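Local atomic coordinates of enoyl-CoA hydratase subunit II (Geobacillus kaustophilus, PDB entry 2EJ5), a protein that probably catalyses the hydration of the double bond of enoyl-CoA thioesters, perhaps in the breakdown of phenylacetic acid. Residues A[236-242]-A[253-257]. Coordinates in Å, arbitrary orientation, origin at the centre of the assembly. Residues are numbered along the deposited sequence.
Sequences TSDHREG and LFQGN
The C-terminal tail, 253-257, folds back along the helix it follows, and its terminal carboxylate hydrogen-bonds the first amides of that helix. Residues 237-242 form the first turns of helix 237-246; the tail is irregular and runs antiparallel to it, as the CA pairs Ser237-Asn257 (5.6 Å), Asp238-Phe254 (5.4 Å) and Glu241-Leu253 (6.9 Å) establish. Thr236 holds the N-cap position, but its side chain makes no capping bond. Instead the carboxylate of Asn257 accepts from the first turn: Ser237 N to Asn257 O is 2.9 Å (166° at the hydrogen), Asp238 N to Asn257 OXT 2.8 Å (142°), and Thr236 OG1 adds a weak bond to Asn257 O at 3.3 Å. A negative charge thus sits at the positive end of the helix dipole. In the crotonase fold this helix belongs to the C-terminal helical region, here at a subunit border of the trimer: His239, facing away from the tail, hydrogen-bonds Val134 of a second subunit, whose His133 packs on Phe254. Asp238 (chi1 m) turns its carboxylate to consecutive tail amides, Gln255 N to OD1 at 2.8 Å and Gly256 N to OD2 at 2.6 Å. Gly256 has phi/psi 91/14, where a CB would jam against the preceding carbonyl oxygen. One turn on, Glu241 (chi1 t, chi2 p) accepts a hydrogen bond from Leu253 N at OE2, 2.6 Å and nearly linear (175°); the same oxygen salt-bridges Arg250. The Phe254 ring (chi1 m) turns its edge to the helix backbone, near Asp238 O, CE1 lying 3.9 Å from Gly242 N, with Pro200 also against its side chain.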
ATOM      1  N   THR A 236      -3.932  -5.868 -31.372  1.00 22.98           N
ATOM      2  CA  THR A 236      -2.746  -6.665 -31.380  1.00 23.33           C
ATOM      3  C   THR A 236      -3.044  -8.069 -31.981  1.00 24.10           C
ATOM      4  O   THR A 236      -4.195  -8.545 -31.954  1.00 23.82           O
ATOM      5  CB  THR A 236      -2.285  -6.686 -29.884  1.00 24.09           C
ATOM      6  OG1 THR A 236      -0.958  -6.167 -29.678  1.00 25.39           O
ATOM      7  CG2 THR A 236      -2.576  -7.986 -29.171  1.00 20.16           C
ATOM      8  N   SER A 237      -2.034  -8.730 -32.541  1.00 25.13           N
ATOM      9  CA  SER A 237      -2.261 -10.074 -33.114  1.00 26.10           C
ATOM     10  C   SER A 237      -2.501 -11.070 -31.981  1.00 25.64           C
ATOM     11  O   SER A 237      -3.286 -12.012 -32.101  1.00 25.12           O
ATOM     12  CB  SER A 237      -1.067 -10.546 -33.948  1.00 27.15           C
ATOM     13  OG  SER A 237      -1.058  -9.882 -35.194  1.00 32.09           O
ATOM     14  N   ASP A 238      -1.834 -10.824 -30.863  1.00 24.59           N
ATOM     15  CA  ASP A 238      -1.978 -11.706 -29.718  1.00 24.32           C
ATOM     16  C   ASP A 238      -3.406 -11.767 -29.218  1.00 23.36           C
ATOM     17  O   ASP A 238      -3.887 -12.835 -28.886  1.00 24.13           O
ATOM     18  CB  ASP A 238      -0.971 -11.319 -28.638  1.00 23.84           C
ATOM     19  CG  ASP A 238       0.384 -11.946 -28.882  1.00 23.63           C
ATOM     20  OD1 ASP A 238       0.521 -12.756 -29.836  1.00 24.97           O
ATOM     21  OD2 ASP A 238       1.317 -11.671 -28.118  1.00 22.65           O
ATOM     22  N   HIS A 239      -4.102 -10.637 -29.202  1.00 23.49           N
ATOM     23  CA  HIS A 239      -5.496 -10.600 -28.795  1.00 23.34           C
ATOM     24  C   HIS A 239      -6.361 -11.506 -29.686  1.00 25.81           C
ATOM     25  O   HIS A 239      -7.189 -12.274 -29.164  1.00 25.75           O
ATOM     26  CB  HIS A 239      -6.045  -9.159 -28.803  1.00 22.37           C
ATOM     27  CG  HIS A 239      -7.524  -9.073 -28.593  1.00 20.84           C
ATOM     28  ND1 HIS A 239      -8.178  -9.775 -27.598  1.00 20.79           N
ATOM     29  CD2 HIS A 239      -8.476  -8.362 -29.236  1.00 21.51           C
ATOM     30  CE1 HIS A 239      -9.470  -9.498 -27.641  1.00 21.16           C
ATOM     31  NE2 HIS A 239      -9.676  -8.635 -28.619  1.00 23.24           N
ATOM     32  N   ARG A 240      -6.225 -11.368 -31.014  1.00 26.58           N
ATOM     33  CA  ARG A 240      -7.011 -12.227 -31.920  1.00 28.55           C
ATOM     34  C   ARG A 240      -6.613 -13.714 -31.858  1.00 27.67           C
ATOM     35  O   ARG A 240      -7.465 -14.559 -31.964  1.00 27.87           O
ATOM     36  CB  ARG A 240      -7.108 -11.672 -33.339  1.00 28.13           C
ATOM     37  CG  ARG A 240      -5.810 -11.410 -34.056  1.00 31.67           C
ATOM     38  CD  ARG A 240      -6.117 -10.886 -35.502  1.00 31.80           C
ATOM     39  NE  ARG A 240      -6.305  -9.444 -35.496  1.00 36.24           N
ATOM     40  CZ  ARG A 240      -5.307  -8.573 -35.637  1.00 37.20           C
ATOM     41  NH1 ARG A 240      -4.064  -8.996 -35.805  1.00 35.55           N
ATOM     42  NH2 ARG A 240      -5.553  -7.275 -35.610  1.00 41.04           N
ATOM     43  N   GLU A 241      -5.349 -14.030 -31.607  1.00 27.85           N
ATOM     44  CA  GLU A 241      -4.987 -15.427 -31.242  1.00 29.33           C
ATOM     45  C   GLU A 241      -5.676 -15.914 -29.940  1.00 30.30           C
ATOM     46  O   GLU A 241      -6.218 -17.028 -29.887  1.00 30.53           O
ATOM     47  CB  GLU A 241      -3.467 -15.603 -31.180  1.00 28.92           C
ATOM     48  CG  GLU A 241      -2.981 -16.893 -30.572  1.00 30.22           C
ATOM     49  CD  GLU A 241      -3.179 -18.148 -31.453  1.00 31.29           C
ATOM     50  OE1 GLU A 241      -3.719 -18.044 -32.580  1.00 32.56           O
ATOM     51  OE2 GLU A 241      -2.802 -19.242 -30.989  1.00 29.71           O
ATOM     52  N   GLY A 242      -5.703 -15.070 -28.913  1.00 30.73           N
ATOM     53  CA  GLY A 242      -6.319 -15.421 -27.628  1.00 31.69           C
ATOM     54  C   GLY A 242      -7.795 -15.719 -27.735  1.00 33.20           C
ATOM     55  O   GLY A 242      -8.292 -16.640 -27.086  1.00 32.01           O
ATOM     56  N   LEU A 253      -1.169 -19.612 -28.995  1.00 31.21           N
ATOM     57  CA  LEU A 253       0.245 -19.368 -29.235  1.00 29.70           C
ATOM     58  C   LEU A 253       0.528 -17.880 -29.501  1.00 27.71           C
ATOM     59  O   LEU A 253       0.189 -17.338 -30.562  1.00 25.92           O
ATOM     60  CB  LEU A 253       0.797 -20.275 -30.350  1.00 30.47           C
ATOM     61  CG  LEU A 253       2.259 -20.228 -30.789  1.00 31.16           C
ATOM     62  CD1 LEU A 253       3.267 -20.443 -29.641  1.00 35.16           C
ATOM     63  CD2 LEU A 253       2.440 -21.331 -31.839  1.00 32.48           C
ATOM     64  N   PHE A 254       1.193 -17.245 -28.539  1.00 24.96           N
ATOM     65  CA  PHE A 254       1.399 -15.790 -28.569  1.00 23.09           C
ATOM     66  C   PHE A 254       2.769 -15.408 -29.127  1.00 23.35           C
ATOM     67  O   PHE A 254       3.766 -16.118 -28.923  1.00 21.87           O
ATOM     68  CB  PHE A 254       1.241 -15.202 -27.149  1.00 22.23           C
ATOM     69  CG  PHE A 254      -0.143 -15.365 -26.555  1.00 19.16           C
ATOM     70  CD1 PHE A 254      -1.257 -14.890 -27.209  1.00 18.18           C
ATOM     71  CD2 PHE A 254      -0.313 -15.980 -25.306  1.00 18.69           C
ATOM     72  CE1 PHE A 254      -2.522 -15.034 -26.661  1.00 19.38           C
ATOM     73  CE2 PHE A 254      -1.582 -16.123 -24.753  1.00 18.30           C
ATOM     74  CZ  PHE A 254      -2.679 -15.639 -25.415  1.00 18.97           C
ATOM     75  N   GLN A 255       2.820 -14.268 -29.807  1.00 23.36           N
ATOM     76  CA  GLN A 255       4.051 -13.807 -30.391  1.00 26.27           C
ATOM     77  C   GLN A 255       4.606 -12.533 -29.768  1.00 25.61           C
ATOM     78  O   GLN A 255       5.774 -12.244 -29.961  1.00 24.97           O
ATOM     79  CB  GLN A 255       3.917 -13.646 -31.927  1.00 25.89           C
ATOM     80  CG  GLN A 255       3.714 -14.988 -32.608  1.00 30.64           C
ATOM     81  CD  GLN A 255       3.563 -14.896 -34.130  1.00 31.10           C
ATOM     82  OE1 GLN A 255       3.324 -13.810 -34.698  1.00 38.97           O
ATOM     83  NE2 GLN A 255       3.681 -16.054 -34.796  1.00 36.22           N
ATOM     84  N   GLY A 256       3.802 -11.813 -28.984  1.00 26.29           N
ATOM     85  CA  GLY A 256       4.261 -10.546 -28.402  1.00 26.74           C
ATOM     86  C   GLY A 256       3.969  -9.306 -29.236  1.00 27.62           C
ATOM     87  O   GLY A 256       4.525  -8.232 -28.983  1.00 28.20           O
ATOM     88  N   ASN A 257       3.100  -9.437 -30.231  1.00 27.62           N
ATOM     89  CA  ASN A 257       2.628  -8.275 -31.002  1.00 28.87           C
ATOM     90  C   ASN A 257       1.209  -8.494 -31.415  1.00 28.60           C
ATOM     91  O   ASN A 257       0.659  -7.680 -32.188  1.00 29.43           O
ATOM     92  CB  ASN A 257       3.472  -8.073 -32.262  1.00 29.14           C
ATOM     93  CG  ASN A 257       3.655  -9.349 -33.033  1.00 31.97           C
ATOM     94  OD1 ASN A 257       2.671 -10.064 -33.338  1.00 34.56           O
ATOM     95  ND2 ASN A 257       4.917  -9.675 -33.337  1.00 34.20           N
ATOM     96  OXT ASN A 257       0.629  -9.501 -30.990  1.00 27.20           O
TER